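Methionine-binding lipoprotein metQ (Bacillus subtilis subsp. subtilis, PDB 4GOT) binds methionine and probably passes it to the membrane permease of the MetNPQ ABC importer, and also takes part in methionine sulfoxide transport. Local coordinates at residues A[121-126]-A[174-179]; A[188-191]-A[195-198]; A[128-133]-A[151-156]. All coordinates share one frame; numbering follows the deposited sequence.

Contact 1 (A[121-126]-A[174-179]); sequences LAMLEN and AVFINV. With MSE (selenomethionine), chain B.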
loop_
_atom_site.group_PDB
_atom_site.type_symbol
_atom_site.label_atom_id
_atom_site.label_comp_id
_atom_site.label_asym_id
_atom_site.label_seq_id
_atom_site.Cartn_x
_atom_site.Cartn_y
_atom_site.Cartn_z
ATOM N N LEU A 121 -13.142 3.811 3.827
ATOM C CA LEU A 121 -14.345 4.528 4.207
ATOM C C LEU A 121 -14.222 6.052 4.015
ATOM O O LEU A 121 -15.230 6.723 3.744
ATOM C CB LEU A 121 -14.758 4.184 5.662
ATOM C CG LEU A 121 -15.081 2.698 5.880
ATOM C CD1 LEU A 121 -15.493 2.508 7.328
ATOM C CD2 LEU A 121 -16.121 2.137 4.896
ATOM N N ALA A 122 -12.999 6.574 4.128
ATOM C CA ALA A 122 -12.752 8.022 4.048
ATOM C C ALA A 122 -12.996 8.480 2.613
ATOM O O ALA A 122 -13.472 9.590 2.397
ATOM C CB ALA A 122 -11.337 8.381 4.494
HETATM N N MSE A 123 -12.674 7.622 1.648
HETATM C CA MSE A 123 -12.977 7.901 0.238
HETATM C C MSE A 123 -14.469 7.971 -0.037
HETATM O O MSE A 123 -14.902 8.797 -0.818
HETATM C CB MSE A 123 -12.367 6.841 -0.682
HETATM C CG MSE A 123 -10.874 6.996 -0.790
HETATM SE SE MSE A 123 -10.102 5.770 -2.044
HETATM C CE MSE A 123 -10.584 6.734 -3.693
ATOM N N LEU A 124 -15.238 7.080 0.585
ATOM C CA LEU A 124 -16.676 7.107 0.459
ATOM C C LEU A 124 -17.248 8.337 1.175
ATOM O O LEU A 124 -18.207 8.900 0.704
ATOM C CB LEU A 124 -17.333 5.858 0.988
ATOM C CG LEU A 124 -16.854 4.503 0.406
ATOM C CD1 LEU A 124 -17.705 3.352 0.943
ATOM C CD2 LEU A 124 -16.893 4.546 -1.119
ATOM N N GLU A 125 -16.666 8.752 2.298
ATOM C CA GLU A 125 -17.203 9.906 3.023
ATOM C C GLU A 125 -16.918 11.191 2.225
ATOM O O GLU A 125 -17.774 12.072 2.116
ATOM C CB GLU A 125 -16.637 9.978 4.452
ATOM C CG GLU A 125 -17.158 11.183 5.249
ATOM C CD GLU A 125 -16.658 11.227 6.694
ATOM O OE1 GLU A 125 -15.431 11.020 6.921
ATOM O OE2 GLU A 125 -17.498 11.473 7.592
ATOM N N ASN A 126 -15.708 11.280 1.681
ATOM C CA ASN A 126 -15.306 12.379 0.807
ATOM C C ASN A 126 -16.178 12.467 -0.465
ATOM O O ASN A 126 -16.453 13.577 -0.936
ATOM C CB ASN A 126 -13.821 12.232 0.416
ATOM C CG ASN A 126 -13.393 13.260 -0.631
ATOM O OD1 ASN A 126 -13.125 14.411 -0.297
ATOM N ND2 ASN A 126 -13.366 12.859 -1.906
ATOM N N ALA A 174 -18.818 -1.601 -6.992
ATOM C CA ALA A 174 -17.601 -0.805 -6.912
ATOM C C ALA A 174 -16.623 -1.583 -6.028
ATOM O O ALA A 174 -17.036 -2.308 -5.099
ATOM C CB ALA A 174 -17.889 0.591 -6.325
ATOM N N VAL A 175 -15.341 -1.478 -6.356
ATOM C CA VAL A 175 -14.289 -2.354 -5.754
ATOM C C VAL A 175 -13.012 -1.569 -5.459
ATOM O O VAL A 175 -12.516 -0.835 -6.334
ATOM C CB VAL A 175 -13.928 -3.555 -6.687
ATOM C CG1 VAL A 175 -12.878 -4.429 -6.000
ATOM C CG2 VAL A 175 -15.170 -4.359 -7.071
ATOM N N PHE A 176 -12.511 -1.677 -4.212
ATOM C CA PHE A 176 -11.212 -1.075 -3.821
ATOM C C PHE A 176 -10.055 -1.956 -4.270
ATOM O O PHE A 176 -10.088 -3.169 -4.038
ATOM C CB PHE A 176 -11.106 -0.843 -2.308
ATOM C CG PHE A 176 -11.951 0.313 -1.812
ATOM C CD1 PHE A 176 -13.274 0.103 -1.439
ATOM C CD2 PHE A 176 -11.433 1.587 -1.699
ATOM C CE1 PHE A 176 -14.083 1.160 -0.989
ATOM C CE2 PHE A 176 -12.227 2.647 -1.239
ATOM C CZ PHE A 176 -13.550 2.434 -0.878
ATOM N N ILE A 177 -9.060 -1.357 -4.931
ATOM C CA ILE A 177 -7.827 -2.094 -5.331
ATOM C C ILE A 177 -6.603 -1.193 -4.986
ATOM O O ILE A 177 -6.519 -0.009 -5.407
ATOM C CB ILE A 177 -7.781 -2.496 -6.841
ATOM C CG1 ILE A 177 -9.145 -3.017 -7.353
ATOM C CG2 ILE A 177 -6.699 -3.550 -7.069
ATOM C CD1 ILE A 177 -9.213 -3.301 -8.852
ATOM N N ASN A 178 -5.667 -1.751 -4.222
ATOM C CA ASN A 178 -4.408 -1.079 -3.884
ATOM C C ASN A 178 -3.616 -0.933 -5.182
ATOM O O ASN A 178 -3.595 -1.874 -5.972
ATOM C CB ASN A 178 -3.573 -1.935 -2.917
ATOM C CG ASN A 178 -4.211 -2.094 -1.534
ATOM O OD1 ASN A 178 -4.025 -1.252 -0.656
ATOM N ND2 ASN A 178 -4.963 -3.156 -1.345
ATOM N N VAL A 179 -2.927 0.192 -5.375
ATOM C CA VAL A 179 -2.164 0.414 -6.621
ATOM C C VAL A 179 -1.211 -0.769 -6.965
ATOM O O VAL A 179 -1.120 -1.168 -8.115
ATOM C CB VAL A 179 -1.366 1.742 -6.596
ATOM C CG1 VAL A 179 -0.481 1.847 -7.855
ATOM C CG2 VAL A 179 -2.277 2.970 -6.411
HETATM N N MSE B 300 1.229 -0.734 -1.480
HETATM C CA MSE B 300 -0.065 -0.726 -0.737
HETATM C C MSE B 300 -0.743 0.685 -0.712
HETATM O O MSE B 300 -0.057 1.614 -0.381
HETATM O OXT MSE B 300 -1.950 0.939 -0.958
HETATM C CB MSE B 300 0.202 -1.167 0.711
HETATM C CG MSE B 300 -1.009 -1.501 1.523
HETATM SE SE MSE B 300 -0.590 -1.848 3.427
HETATM C CE MSE B 300 0.197 -3.778 3.195
#

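Contact 2 (A[188-191]-A[195-198]); sequences NPKK and EVES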
loop_
_atom_site.group_PDB
_atom_site.type_symbol
_atom_site.label_atom_id
_atom_site.label_comp_id
_atom_site.label_asym_id
_atom_site.label_seq_id
_atom_site.Cartn_x
_atom_site.Cartn_y
_atom_site.Cartn_z
ATOM N N ASN A 188 -4.195 0.339 -15.215
ATOM C CA ASN A 188 -3.521 1.614 -15.105
ATOM C C ASN A 188 -4.394 2.507 -14.196
ATOM O O ASN A 188 -5.431 3.004 -14.627
ATOM C CB ASN A 188 -3.355 2.185 -16.524
ATOM C CG ASN A 188 -2.655 3.532 -16.550
ATOM O OD1 ASN A 188 -2.495 4.125 -17.619
ATOM N ND2 ASN A 188 -2.235 4.022 -15.392
ATOM N N PRO A 189 -4.008 2.679 -12.927
ATOM C CA PRO A 189 -4.923 3.333 -11.998
ATOM C C PRO A 189 -5.447 4.739 -12.430
ATOM O O PRO A 189 -6.641 5.009 -12.312
ATOM C CB PRO A 189 -4.110 3.404 -10.711
ATOM C CG PRO A 189 -3.206 2.216 -10.793
ATOM C CD PRO A 189 -2.845 2.111 -12.234
ATOM N N LYS A 190 -4.606 5.589 -12.993
ATOM C CA LYS A 190 -5.061 6.933 -13.371
ATOM C C LYS A 190 -6.017 6.987 -14.584
ATOM O O LYS A 190 -6.726 7.979 -14.763
ATOM C CB LYS A 190 -3.853 7.858 -13.632
ATOM C CG LYS A 190 -2.957 8.106 -12.429
ATOM C CD LYS A 190 -3.673 8.815 -11.275
ATOM C CE LYS A 190 -3.842 10.313 -11.520
ATOM N NZ LYS A 190 -4.887 10.885 -10.620
ATOM N N LYS A 191 -6.032 5.947 -15.411
ATOM C CA LYS A 191 -6.924 5.860 -16.573
ATOM C C LYS A 191 -8.165 5.008 -16.295
ATOM O O LYS A 191 -9.197 5.219 -16.893
ATOM C CB LYS A 191 -6.200 5.261 -17.805
ATOM C CG LYS A 191 -5.037 6.060 -18.416
ATOM C CD LYS A 191 -4.581 5.505 -19.790
ATOM C CE LYS A 191 -4.428 3.961 -19.847
ATOM N NZ LYS A 191 -3.748 3.384 -21.061
ATOM N N GLU A 195 -12.561 6.583 -9.045
ATOM C CA GLU A 195 -12.233 7.515 -7.958
ATOM C C GLU A 195 -10.830 7.167 -7.464
ATOM O O GLU A 195 -10.515 5.984 -7.312
ATOM C CB GLU A 195 -13.244 7.375 -6.819
ATOM C CG GLU A 195 -13.086 8.332 -5.623
ATOM C CD GLU A 195 -13.820 9.641 -5.791
ATOM O OE1 GLU A 195 -14.434 9.870 -6.866
ATOM O OE2 GLU A 195 -13.780 10.430 -4.822
ATOM N N VAL A 196 -9.994 8.198 -7.290
ATOM C CA VAL A 196 -8.609 8.116 -6.763
ATOM C C VAL A 196 -8.510 8.974 -5.484
ATOM O O VAL A 196 -8.987 10.112 -5.462
ATOM C CB VAL A 196 -7.542 8.589 -7.815
ATOM C CG1 VAL A 196 -6.122 8.314 -7.318
ATOM C CG2 VAL A 196 -7.764 7.938 -9.177
ATOM N N GLU A 197 -7.933 8.400 -4.432
ATOM C CA GLU A 197 -7.571 9.079 -3.174
ATOM C C GLU A 197 -6.799 10.379 -3.349
ATOM O O GLU A 197 -5.832 10.444 -4.115
ATOM C CB GLU A 197 -6.664 8.147 -2.372
ATOM C CG GLU A 197 -6.568 8.452 -0.890
ATOM C CD GLU A 197 -5.640 7.501 -0.137
ATOM O OE1 GLU A 197 -4.729 6.902 -0.772
ATOM O OE2 GLU A 197 -5.807 7.351 1.113
ATOM N N SER A 198 -7.207 11.408 -2.603
ATOM C CA SER A 198 -6.422 12.615 -2.512
ATOM C C SER A 198 -4.985 12.359 -2.001
ATOM O O SER A 198 -4.771 11.574 -1.071
ATOM C CB SER A 198 -7.141 13.604 -1.593
ATOM O OG SER A 198 -6.404 14.802 -1.500
#

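Contact 3 (A[128-133]-A[151-156]); sequences GLITLD and KNLEFK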
loop_
_atom_site.group_PDB
_atom_site.type_symbol
_atom_site.label_atom_id
_atom_site.label_comp_id
_atom_site.label_asym_id
_atom_site.label_seq_id
_atom_site.Cartn_x
_atom_site.Cartn_y
_atom_site.Cartn_z
ATOM N N GLY A 128 -19.289 11.807 -0.481
ATOM C CA GLY A 128 -20.626 12.148 0.026
ATOM C C GLY A 128 -21.593 10.966 0.144
ATOM O O GLY A 128 -22.776 11.162 0.311
ATOM N N LEU A 129 -21.104 9.730 0.072
ATOM C CA LEU A 129 -21.981 8.567 0.185
ATOM C C LEU A 129 -22.302 8.191 1.637
ATOM O O LEU A 129 -23.377 7.684 1.872
ATOM C CB LEU A 129 -21.368 7.349 -0.507
ATOM C CG LEU A 129 -21.035 7.442 -1.997
ATOM C CD1 LEU A 129 -20.473 6.104 -2.443
ATOM C CD2 LEU A 129 -22.256 7.823 -2.803
ATOM N N ILE A 130 -21.355 8.377 2.573
ATOM C CA ILE A 130 -21.526 8.047 4.005
ATOM C C ILE A 130 -20.981 9.160 4.892
ATOM O O ILE A 130 -20.256 10.036 4.416
ATOM C CB ILE A 130 -20.828 6.717 4.402
ATOM C CG1 ILE A 130 -19.300 6.806 4.251
ATOM C CG2 ILE A 130 -21.398 5.562 3.600
ATOM C CD1 ILE A 130 -18.550 5.626 4.851
ATOM N N THR A 131 -21.357 9.158 6.167
ATOM C CA THR A 131 -20.676 10.003 7.155
ATOM C C THR A 131 -20.107 9.055 8.223
ATOM O O THR A 131 -20.707 8.010 8.531
ATOM C CB THR A 131 -21.559 11.077 7.810
ATOM O OG1 THR A 131 -22.503 10.426 8.643
ATOM C CG2 THR A 131 -22.321 11.955 6.797
ATOM N N LEU A 132 -18.911 9.400 8.718
ATOM C CA LEU A 132 -18.229 8.669 9.780
ATOM C C LEU A 132 -18.317 9.488 11.062
ATOM O O LEU A 132 -18.380 10.731 11.009
ATOM C CB LEU A 132 -16.763 8.394 9.411
ATOM C CG LEU A 132 -16.491 7.351 8.320
ATOM C CD1 LEU A 132 -15.044 7.487 7.873
ATOM C CD2 LEU A 132 -16.787 5.919 8.769
ATOM N N ASP A 133 -18.381 8.795 12.201
ATOM C CA ASP A 133 -18.323 9.429 13.537
ATOM C C ASP A 133 -17.094 10.378 13.671
ATOM O O ASP A 133 -15.948 9.938 13.639
ATOM C CB ASP A 133 -18.256 8.316 14.594
ATOM C CG ASP A 133 -18.282 8.842 16.033
ATOM O OD1 ASP A 133 -18.400 10.058 16.287
ATOM O OD2 ASP A 133 -18.190 8.001 16.943
ATOM N N LYS A 151 -27.741 5.785 0.983
ATOM C CA LYS A 151 -27.935 4.885 -0.140
ATOM C C LYS A 151 -27.973 3.444 0.341
ATOM O O LYS A 151 -28.019 2.537 -0.477
ATOM C CB LYS A 151 -26.835 5.040 -1.197
ATOM C CG LYS A 151 -26.693 6.427 -1.780
ATOM C CD LYS A 151 -26.226 6.413 -3.229
ATOM C CE LYS A 151 -26.493 7.762 -3.905
ATOM N NZ LYS A 151 -26.825 7.601 -5.350
ATOM N N ASN A 152 -27.953 3.222 1.654
ATOM C CA ASN A 152 -27.959 1.856 2.219
ATOM C C ASN A 152 -27.009 0.879 1.513
ATOM O O ASN A 152 -27.374 -0.232 1.090
ATOM C CB ASN A 152 -29.380 1.325 2.268
ATOM C CG ASN A 152 -30.237 2.132 3.197
ATOM O OD1 ASN A 152 -31.196 2.754 2.778
ATOM N ND2 ASN A 152 -29.860 2.165 4.468
ATOM N N LEU A 153 -25.765 1.330 1.420
ATOM C CA LEU A 153 -24.703 0.571 0.807
ATOM C C LEU A 153 -24.496 -0.667 1.663
ATOM O O LEU A 153 -24.673 -0.599 2.884
ATOM C CB LEU A 153 -23.428 1.437 0.693
ATOM C CG LEU A 153 -23.547 2.715 -0.154
ATOM C CD1 LEU A 153 -22.280 3.550 -0.103
ATOM C CD2 LEU A 153 -23.848 2.347 -1.598
ATOM N N GLU A 154 -24.196 -1.798 1.007
ATOM C CA GLU A 154 -23.820 -3.036 1.669
ATOM C C GLU A 154 -22.326 -3.310 1.373
ATOM O O GLU A 154 -21.829 -2.957 0.287
ATOM C CB GLU A 154 -24.736 -4.164 1.160
ATOM C CG GLU A 154 -26.220 -3.927 1.481
ATOM C CD GLU A 154 -27.174 -4.741 0.613
ATOM O OE1 GLU A 154 -26.709 -5.635 -0.128
ATOM O OE2 GLU A 154 -28.393 -4.488 0.671
ATOM N N PHE A 155 -21.612 -3.927 2.312
ATOM C CA PHE A 155 -20.173 -4.101 2.165
ATOM C C PHE A 155 -19.791 -5.576 2.209
ATOM O O PHE A 155 -20.347 -6.328 3.007
ATOM C CB PHE A 155 -19.402 -3.336 3.235
ATOM C CG PHE A 155 -19.764 -1.864 3.316
ATOM C CD1 PHE A 155 -19.086 -0.922 2.568
ATOM C CD2 PHE A 155 -20.756 -1.436 4.161
ATOM C CE1 PHE A 155 -19.405 0.440 2.639
ATOM C CE2 PHE A 155 -21.088 -0.077 4.238
ATOM C CZ PHE A 155 -20.411 0.859 3.471
ATOM N N LYS A 156 -18.843 -5.956 1.353
ATOM C CA LYS A 156 -18.252 -7.295 1.349
ATOM C C LYS A 156 -16.728 -7.108 1.498
ATOM O O LYS A 156 -16.212 -6.028 1.259
ATOM C CB LYS A 156 -18.547 -8.016 0.021
ATOM C CG LYS A 156 -20.014 -8.181 -0.373
ATOM C CD LYS A 156 -20.625 -9.409 0.280
ATOM C CE LYS A 156 -21.969 -9.808 -0.342
ATOM N NZ LYS A 156 -21.801 -10.687 -1.548
HETATM O O HOH W 1 -25.171 5.649 1.536
#

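Contact 1 (A[121-126]-A[174-179])
Met123 and Leu124 of helix 117-126 meet the ring of Phe176, which rises from strand 174-177 in the mixed sheet of one lobe of a type 2 periplasmic-binding-protein fold. Met123, present as selenomethionine, makes a Met-aromatic contact: its SE approaches CE2 of Phe176 to 3.9 Å, close to the ring plane. The selenium comes in at the edge, 82° off the ring normal, and the two side chains slide past one another in opposite directions. Leu124 takes the neighbouring part of the ring, its CD2 4.0 Å from CZ of Phe176, with its branch slanting across the aromatic side chain.

All three side chains are buried. In the next shell, Phe89, Ile91, Ile108 and Leu110 also pack on Phe176, whose backbone is held to Ile109 in strand 107-111. The strand then runs into Asn178, a residue of the selenomethionine pocket, which places the end of the strand at the ligand site. In Met123, chi1 (-73°) and an extended chi2 (-175°) bring SE to the ring edge, 5.2 Å from the centroid of the Phe176 ring, and chi3 then turns CE away from the ring.

Contact 2 (A[188-191]-A[195-198])
A light, partly buried van der Waals contact of Val196 with Pro189 and Lys190 joins the short helix 189-192 to strand 195-196, the outermost strand at one end of the five-stranded sheet. Only three residues separate the two segments, so this is a local turn of the chain: it leaves the helix and comes back as a sheet edge. The surfaces they hide from each other total 92 Å², just over half of it from Val196.

Val196 points its side chain at the helix. Its CG2 lies 4.4 Å from the carbonyl O of Pro189, while NZ of Lys190 sits 4.4 Å from CG1 of Val196 and about as far from CG2. Lys190 sets out away from the strand, but its chain curls back through three successive turns near -60° (chi1 -63°, chi2 -62°, chi3 -77°), which carries the ammonium end round to the valine. The backbones remain well apart, with 7.6 Å between CA of Lys190 and CA of Val196. Lys191 N bonds to the O of the N-cap residue Asn188 at 3.1 Å.

Both sides are tied to firmer structure. Pro189 packs on Val179, Ala182 and Ile183 of helix 179-184, and Glu195 and Glu197 pair through their backbones with Ile91 and Phe89. Glu197 also forms a salt bridge with Arg119, itself hydrogen-bonded to the bound selenomethionine.

Across the contact itself, no polar group is matched to a polar partner. Valine methyls beside a carbonyl and an ammonium group imply loose van der Waals packing, with the curled lysine bringing its charged end to the valine and little directional preference.

Contact 3 (A[128-133]-A[151-156])
Leu129 and Leu153 each place CG opposite the carbonyl carbon (chi1 -59° and -61°), and these torsions turn the two branches into one another at about a right angle. CD1 of Leu153 is the atom that wedges in: it rests 3.9 Å from CD1 of Leu129 and equally close to CB of that residue. Ile130 adds its CG2 to the same methyl, 4.3 Å from Leu153 CD1. On the far branch of Leu129, CD2 meets the aliphatic part of Lys151 at CD, 4.2 Å away; the ammonium end of that lysine goes on to bond the carbonyl of Leu102.

A water bridges the two backbones. It donates to Leu129 O at 2.7 Å and accepts from Lys151 N at 2.6 Å, satisfying polar groups beside the apolar cluster. Leu124, from helix 117-126, packs against Leu129 and Ile130 as well as Phe155.

Just before Leu129, Gly128 has positive phi and closes that helix with a Schellman motif. The loop after this motif thus packs on the approach to strand 154-158, an outermost strand of the sheet, in the alpha/beta lobe of a periplasmic-binding-protein fold.

Overall arrangement
Helix 117-126 connects the three contacts. Contacts 1 and 2 have centres 10 Å apart and touch through Met123, whose CE lies 3.5 Å from Glu195 CG. Contact 3 is nested in the chain loop closed by contact 1, with centres 11 Å apart; there Glu125 OE2 accepts a hydrogen bond of 2.7 Å from Leu132 N. Contacts 2 and 3 do not touch, their centres being 20 Å apart, yet both reach the same five-stranded sheet, at its opposite outermost strands. Contact 1 reaches the ligand pocket through Asn178, whereas in contact 2 the nearest atoms of the Pro189 side chain and the bound selenomethionine are about 10 Å apart.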